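PDB 3URY: exotoxin from Staphylococcus aureus subsp. aureus, which is a staphylococcal superantigen-like protein, probably a secreted factor that interferes with host immune defences. Local coordinates for residues Asn21-Ile26 and Glu59-Asn64; Asn64-Val69 and Gly85-Asn90. All coordinates share one frame; numbering follows the deposited sequence.

Contact 1: Asn21-Ile26 and Glu59-Asn64; sequences NEIGII and EGVHRN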
loop_
_atom_site.group_PDB
_atom_site.type_symbol
_atom_site.label_atom_id
_atom_site.label_comp_id
_atom_site.label_asym_id
_atom_site.label_seq_id
_atom_site.Cartn_x
_atom_site.Cartn_y
_atom_site.Cartn_z
ATOM N N ASN A 21 3.857 5.037 15.463
ATOM C CA ASN A 21 4.679 5.524 16.592
ATOM C C ASN A 21 5.434 4.425 17.258
ATOM O O ASN A 21 5.454 4.272 18.475
ATOM C CB ASN A 21 3.815 6.332 17.586
ATOM C CG ASN A 21 3.243 7.599 16.940
ATOM O OD1 ASN A 21 3.823 8.156 15.988
ATOM N ND2 ASN A 21 2.072 8.009 17.385
ATOM N N GLU A 22 6.069 3.649 16.396
ATOM C CA GLU A 22 6.836 2.508 16.776
ATOM C C GLU A 22 8.298 2.728 16.641
ATOM O O GLU A 22 8.749 3.752 16.140
ATOM C CB GLU A 22 6.442 1.367 15.861
ATOM C CG GLU A 22 5.120 0.775 16.312
ATOM C CD GLU A 22 5.239 0.053 17.650
ATOM O OE1 GLU A 22 6.395 -0.212 18.110
ATOM O OE2 GLU A 22 4.161 -0.293 18.201
ATOM N N ILE A 23 9.017 1.682 17.011
ATOM C CA ILE A 23 10.466 1.573 16.946
ATOM C C ILE A 23 10.747 0.436 15.996
ATOM O O ILE A 23 10.028 -0.615 15.957
ATOM C CB ILE A 23 11.068 1.204 18.318
ATOM C CG1 ILE A 23 10.851 2.353 19.300
ATOM C CG2 ILE A 23 12.557 0.889 18.230
ATOM C CD1 ILE A 23 11.057 1.888 20.731
ATOM N N GLY A 24 11.743 0.698 15.172
ATOM C CA GLY A 24 12.276 -0.268 14.210
ATOM C C GLY A 24 13.711 -0.676 14.585
ATOM O O GLY A 24 14.522 0.196 14.966
ATOM N N ILE A 25 13.988 -1.978 14.518
ATOM C CA ILE A 25 15.305 -2.587 14.827
ATOM C C ILE A 25 15.840 -3.416 13.657
ATOM O O ILE A 25 15.234 -4.412 13.233
ATOM C CB ILE A 25 15.173 -3.521 16.057
ATOM C CG1 ILE A 25 14.679 -2.682 17.233
ATOM C CG2 ILE A 25 16.475 -4.265 16.398
ATOM C CD1 ILE A 25 14.069 -3.583 18.362
ATOM N N ILE A 26 16.972 -2.974 13.134
ATOM C CA ILE A 26 17.634 -3.616 11.996
ATOM C C ILE A 26 18.914 -4.332 12.469
ATOM O O ILE A 26 19.839 -3.711 13.031
ATOM C CB ILE A 26 17.937 -2.546 10.940
ATOM C CG1 ILE A 26 16.610 -2.043 10.395
ATOM C CG2 ILE A 26 18.767 -3.102 9.791
ATOM C CD1 ILE A 26 16.747 -0.949 9.328
ATOM N N GLU A 59 21.865 -0.189 9.989
ATOM C CA GLU A 59 21.776 -1.161 11.029
ATOM C C GLU A 59 21.448 -0.378 12.275
ATOM O O GLU A 59 21.841 0.774 12.403
ATOM C CB GLU A 59 23.076 -1.986 11.214
ATOM C CG GLU A 59 23.408 -2.987 10.090
ATOM C CD GLU A 59 23.678 -2.365 8.696
ATOM O OE1 GLU A 59 24.021 -1.145 8.551
ATOM O OE2 GLU A 59 23.553 -3.133 7.714
ATOM N N GLY A 60 20.730 -1.009 13.204
ATOM C CA GLY A 60 20.390 -0.318 14.451
ATOM C C GLY A 60 18.920 -0.017 14.712
ATOM O O GLY A 60 18.020 -0.642 14.149
ATOM N N VAL A 61 18.723 1.030 15.494
ATOM C CA VAL A 61 17.425 1.426 15.976
ATOM C C VAL A 61 16.905 2.610 15.189
ATOM O O VAL A 61 17.655 3.516 14.842
ATOM C CB VAL A 61 17.495 1.810 17.490
ATOM C CG1 VAL A 61 16.109 2.132 18.034
ATOM C CG2 VAL A 61 18.148 0.692 18.354
ATOM N N HIS A 62 15.611 2.597 14.893
ATOM C CA HIS A 62 14.984 3.682 14.166
ATOM C C HIS A 62 13.675 4.019 14.808
ATOM O O HIS A 62 12.743 3.187 14.825
ATOM C CB HIS A 62 14.772 3.299 12.707
ATOM C CG HIS A 62 16.055 3.069 11.945
ATOM N ND1 HIS A 62 16.755 4.072 11.387
ATOM C CD2 HIS A 62 16.754 1.897 11.661
ATOM C CE1 HIS A 62 17.846 3.573 10.777
ATOM N NE2 HIS A 62 17.845 2.241 10.946
ATOM N N ARG A 63 13.572 5.225 15.357
ATOM C CA ARG A 63 12.325 5.613 16.125
ATOM C C ARG A 63 11.368 6.445 15.300
ATOM O O ARG A 63 11.720 6.886 14.203
ATOM C CB ARG A 63 12.644 6.405 17.421
ATOM C CG ARG A 63 13.435 5.549 18.366
ATOM C CD ARG A 63 13.625 6.182 19.764
ATOM N NE ARG A 63 14.154 5.110 20.553
ATOM C CZ ARG A 63 13.473 4.358 21.409
ATOM N NH1 ARG A 63 12.206 4.627 21.732
ATOM N NH2 ARG A 63 14.103 3.358 21.997
ATOM N N ASN A 64 10.175 6.690 15.835
ATOM C CA ASN A 64 9.158 7.439 15.107
ATOM C C ASN A 64 8.947 6.803 13.761
ATOM O O ASN A 64 9.105 7.484 12.756
ATOM C CB ASN A 64 9.570 8.901 14.848
ATOM C CG ASN A 64 9.612 9.714 16.105
ATOM O OD1 ASN A 64 10.533 10.484 16.314
ATOM N ND2 ASN A 64 8.650 9.493 16.983
#
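The guanidinium of Arg63 has Ile23 over one face. Ile23 CG1 lies 3.6 Å above that plane, offset toward the rim, and Ile23 CD1 reaches the same group. The two side chains run side by side and point the same way. Arg63 is extended from CG to NE, and this carries the flat group out alongside the isoleucine. The second flat group is the His62 ring. Ile26 CD1 approaches it obliquely, 3.7 Å from His62 CD2. The ring is fixed mainly from outside the pair: His62 NE2 is hydrogen-bonded to Gly58 O, and Tyr57 meets the ring edge-to-face. With CG1 anti to its carbonyl carbon (chi1 -67°), Ile26 sends CD1 to the imidazole, while its CG2 packs near Glu59 CA. Ile23 CG2 touches Val61 CG1 at 3.8 Å.

Between the side chains the backbones pair closely. Gly24 N bonds to His62 O at 2.7 Å, and His62 N returns a bond to Gly24 O at 2.6 Å. Ile26 N bonds to Gly60 O at 2.8 Å, and Gly60 N bonds to Ile26 O at 2.9 Å. Gly60 has backbone angles that call for glycine. Ile25 and Val61 form the non-hydrogen-bonded pair between the Gly24-His62 and Ile26-Gly60 pairs and are exposed on the face away from His62. Ile26 turns inward and also touches Arg34 and Met36 of strand 34-38. The arrangement is the antiparallel pairing of strand 22-26 with strand 60-63, the outermost strand of its sheet, in the OB-fold domain of a superantigen-like toxin.

Contact 2: Asn64-Val69 and Gly85-Asn90; sequences NVDVFV and GITKSN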
loop_
_atom_site.group_PDB
_atom_site.type_symbol
_atom_site.label_atom_id
_atom_site.label_comp_id
_atom_site.label_asym_id
_atom_site.label_seq_id
_atom_site.Cartn_x
_atom_site.Cartn_y
_atom_site.Cartn_z
ATOM N N ASN A 64 10.175 6.690 15.835
ATOM C CA ASN A 64 9.158 7.439 15.107
ATOM C C ASN A 64 8.947 6.803 13.761
ATOM O O ASN A 64 9.105 7.484 12.756
ATOM C CB ASN A 64 9.570 8.901 14.848
ATOM C CG ASN A 64 9.612 9.714 16.105
ATOM O OD1 ASN A 64 10.533 10.484 16.314
ATOM N ND2 ASN A 64 8.650 9.493 16.983
ATOM N N VAL A 65 8.739 5.484 13.716
ATOM C CA VAL A 65 8.418 4.901 12.433
ATOM C C VAL A 65 7.004 4.344 12.515
ATOM O O VAL A 65 6.527 3.919 13.598
ATOM C CB VAL A 65 9.473 3.870 11.923
ATOM C CG1 VAL A 65 10.784 4.571 11.580
ATOM C CG2 VAL A 65 9.686 2.774 12.926
ATOM N N ASP A 66 6.300 4.473 11.390
ATOM C CA ASP A 66 4.952 3.929 11.192
ATOM C C ASP A 66 5.076 2.845 10.100
ATOM O O ASP A 66 5.771 3.013 9.119
ATOM C CB ASP A 66 3.957 5.003 10.693
ATOM C CG ASP A 66 3.563 6.079 11.753
ATOM O OD1 ASP A 66 4.156 6.154 12.862
ATOM O OD2 ASP A 66 2.631 6.896 11.433
ATOM N N VAL A 67 4.386 1.740 10.242
ATOM C CA VAL A 67 4.398 0.728 9.200
ATOM C C VAL A 67 3.014 0.283 8.781
ATOM O O VAL A 67 2.121 -0.005 9.662
ATOM C CB VAL A 67 5.169 -0.543 9.645
ATOM C CG1 VAL A 67 5.389 -1.463 8.429
ATOM C CG2 VAL A 67 6.551 -0.117 10.225
ATOM N N PHE A 68 2.786 0.168 7.474
ATOM C CA PHE A 68 1.465 -0.379 6.958
ATOM C C PHE A 68 1.834 -1.800 6.595
ATOM O O PHE A 68 2.698 -2.048 5.773
ATOM C CB PHE A 68 0.956 0.376 5.702
ATOM C CG PHE A 68 -0.276 -0.261 5.128
ATOM C CD1 PHE A 68 -1.499 -0.115 5.745
ATOM C CD2 PHE A 68 -0.198 -1.084 4.038
ATOM C CE1 PHE A 68 -2.623 -0.752 5.258
ATOM C CE2 PHE A 68 -1.316 -1.782 3.564
ATOM C CZ PHE A 68 -2.547 -1.570 4.142
ATOM N N VAL A 69 1.222 -2.782 7.224
ATOM C CA VAL A 69 1.663 -4.133 7.048
ATOM C C VAL A 69 0.629 -5.124 6.341
ATOM O O VAL A 69 -0.556 -5.088 6.607
ATOM C CB VAL A 69 1.859 -4.677 8.496
ATOM C CG1 VAL A 69 1.915 -6.200 8.570
ATOM C CG2 VAL A 69 3.065 -4.047 9.209
ATOM N N GLY A 85 6.147 -0.219 3.085
ATOM C CA GLY A 85 5.124 0.400 3.899
ATOM C C GLY A 85 5.577 1.183 5.111
ATOM O O GLY A 85 4.757 1.540 5.988
ATOM N N ILE A 86 6.881 1.519 5.148
ATOM C CA ILE A 86 7.456 2.240 6.292
ATOM C C ILE A 86 7.457 3.714 6.042
ATOM O O ILE A 86 8.018 4.213 5.038
ATOM C CB ILE A 86 8.929 1.795 6.545
ATOM C CG1 ILE A 86 9.037 0.272 6.694
ATOM C CG2 ILE A 86 9.517 2.469 7.759
ATOM C CD1 ILE A 86 10.503 -0.174 6.527
ATOM N N THR A 87 6.906 4.437 6.997
ATOM C CA THR A 87 6.885 5.909 6.867
ATOM C C THR A 87 7.339 6.556 8.195
ATOM O O THR A 87 7.411 5.943 9.240
ATOM C CB THR A 87 5.479 6.425 6.625
ATOM O OG1 THR A 87 4.647 5.837 7.611
ATOM C CG2 THR A 87 4.899 6.072 5.222
ATOM N N LYS A 88 7.614 7.844 8.134
ATOM C CA LYS A 88 7.959 8.549 9.317
ATOM C C LYS A 88 6.632 8.879 10.007
ATOM O O LYS A 88 5.618 9.201 9.355
ATOM C CB LYS A 88 8.653 9.873 8.958
ATOM C CG LYS A 88 9.304 10.524 10.207
ATOM C CD LYS A 88 9.760 11.959 9.892
ATOM C CE LYS A 88 10.224 12.067 8.453
ATOM N NZ LYS A 88 10.711 13.442 8.160
ATOM N N SER A 89 6.659 8.834 11.332
ATOM C CA SER A 89 5.471 9.112 12.131
ATOM C C SER A 89 5.128 10.597 11.973
ATOM O O SER A 89 5.976 11.395 11.563
ATOM C CB SER A 89 5.740 8.776 13.619
ATOM O OG SER A 89 6.183 7.442 13.751
ATOM N N ASN A 90 3.889 10.951 12.313
ATOM C CA ASN A 90 3.420 12.335 12.217
ATOM C C ASN A 90 4.186 13.290 13.108
ATOM O O ASN A 90 4.647 12.898 14.157
ATOM C CB ASN A 90 1.946 12.408 12.619
ATOM C CG ASN A 90 0.982 11.815 11.574
ATOM O OD1 ASN A 90 1.359 11.341 10.513
ATOM N ND2 ASN A 90 -0.281 11.857 11.907
HETATM O O HOH W 1 2.165 8.792 13.114
#
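Asp66 and Thr87 form the hydrogen-bonded pair at the middle of this contact, where packing is tight. Asp66 N bonds to Thr87 O at 2.8 Å, and Thr87 N bonds in return to Asp66 O. Both side chains rise from one face of the sheet. Thr87 OG1 sits between its backbone N and carbonyl carbon (chi1 50°), which brings it 3.3 Å from Asp66 CB. Its polar partner is Lys122 NZ, which also forms a salt bridge with Asp66 OD2.

The buried carboxylate of Asp66 is gripped on both oxygens. Asp66 OD1 receives a bond from Asn21 N, and Ser89 OG probably donates to it too, though the position of that hydroxyl is less certain. Ser89 is itself buried and belongs to this tight part. Asp66 OD2 accepts a bond from a water at 2.6 Å, and the same water accepts from Asn90 N at 2.9 Å. The lysine and these donors would be expected to favour the charged form of Asp66.

On the other face, Val67 CG2 lies 4.3 Å from Ile86 CG1. Both side chains also meet Ile47 of strand 45-49, within the hydrophobic interior. Gly85 ends the paired region with Phe68 N bonded to Gly85 O at 2.8 Å.

The loose side is made by the exposed side chains of Asn64 and Lys88. The Lys88 side chain comes no nearer to Asn64 O than its CG, at 4.0 Å. Beside them, Ser89 N reaches Asn64 O at 3.1 Å from well above the carbonyl plane. Asn64 and Val65 both face Glu22, forming a G1 beta bulge. This is an antiparallel beta hairpin of the OB-fold, formed by strands 65-69 and 81-88.

Overall arrangement
From the N terminus, strand 17-20 turns a corner at Asn21 and continues as strand 22-26. Contact 1 then closes a 32-residue excursion through strands 34-38 and 45-49 and helix 53-56. The chain turns again at Asn64, which both contacts share, and enters strand 65-69. Contact 2 closes 15 intervening residues, the last of which already belong to strand 81-88. The two closures therefore follow in series and neither encloses the other. The centres of contact 1 and contact 2 are about 10 Å apart. Contact 1 joins strands 22-26 and 60-63, and contact 2 joins 65-69 and 81-88. The chain at Asn64 and the pairing of Glu22 N with Val65 O connect the two.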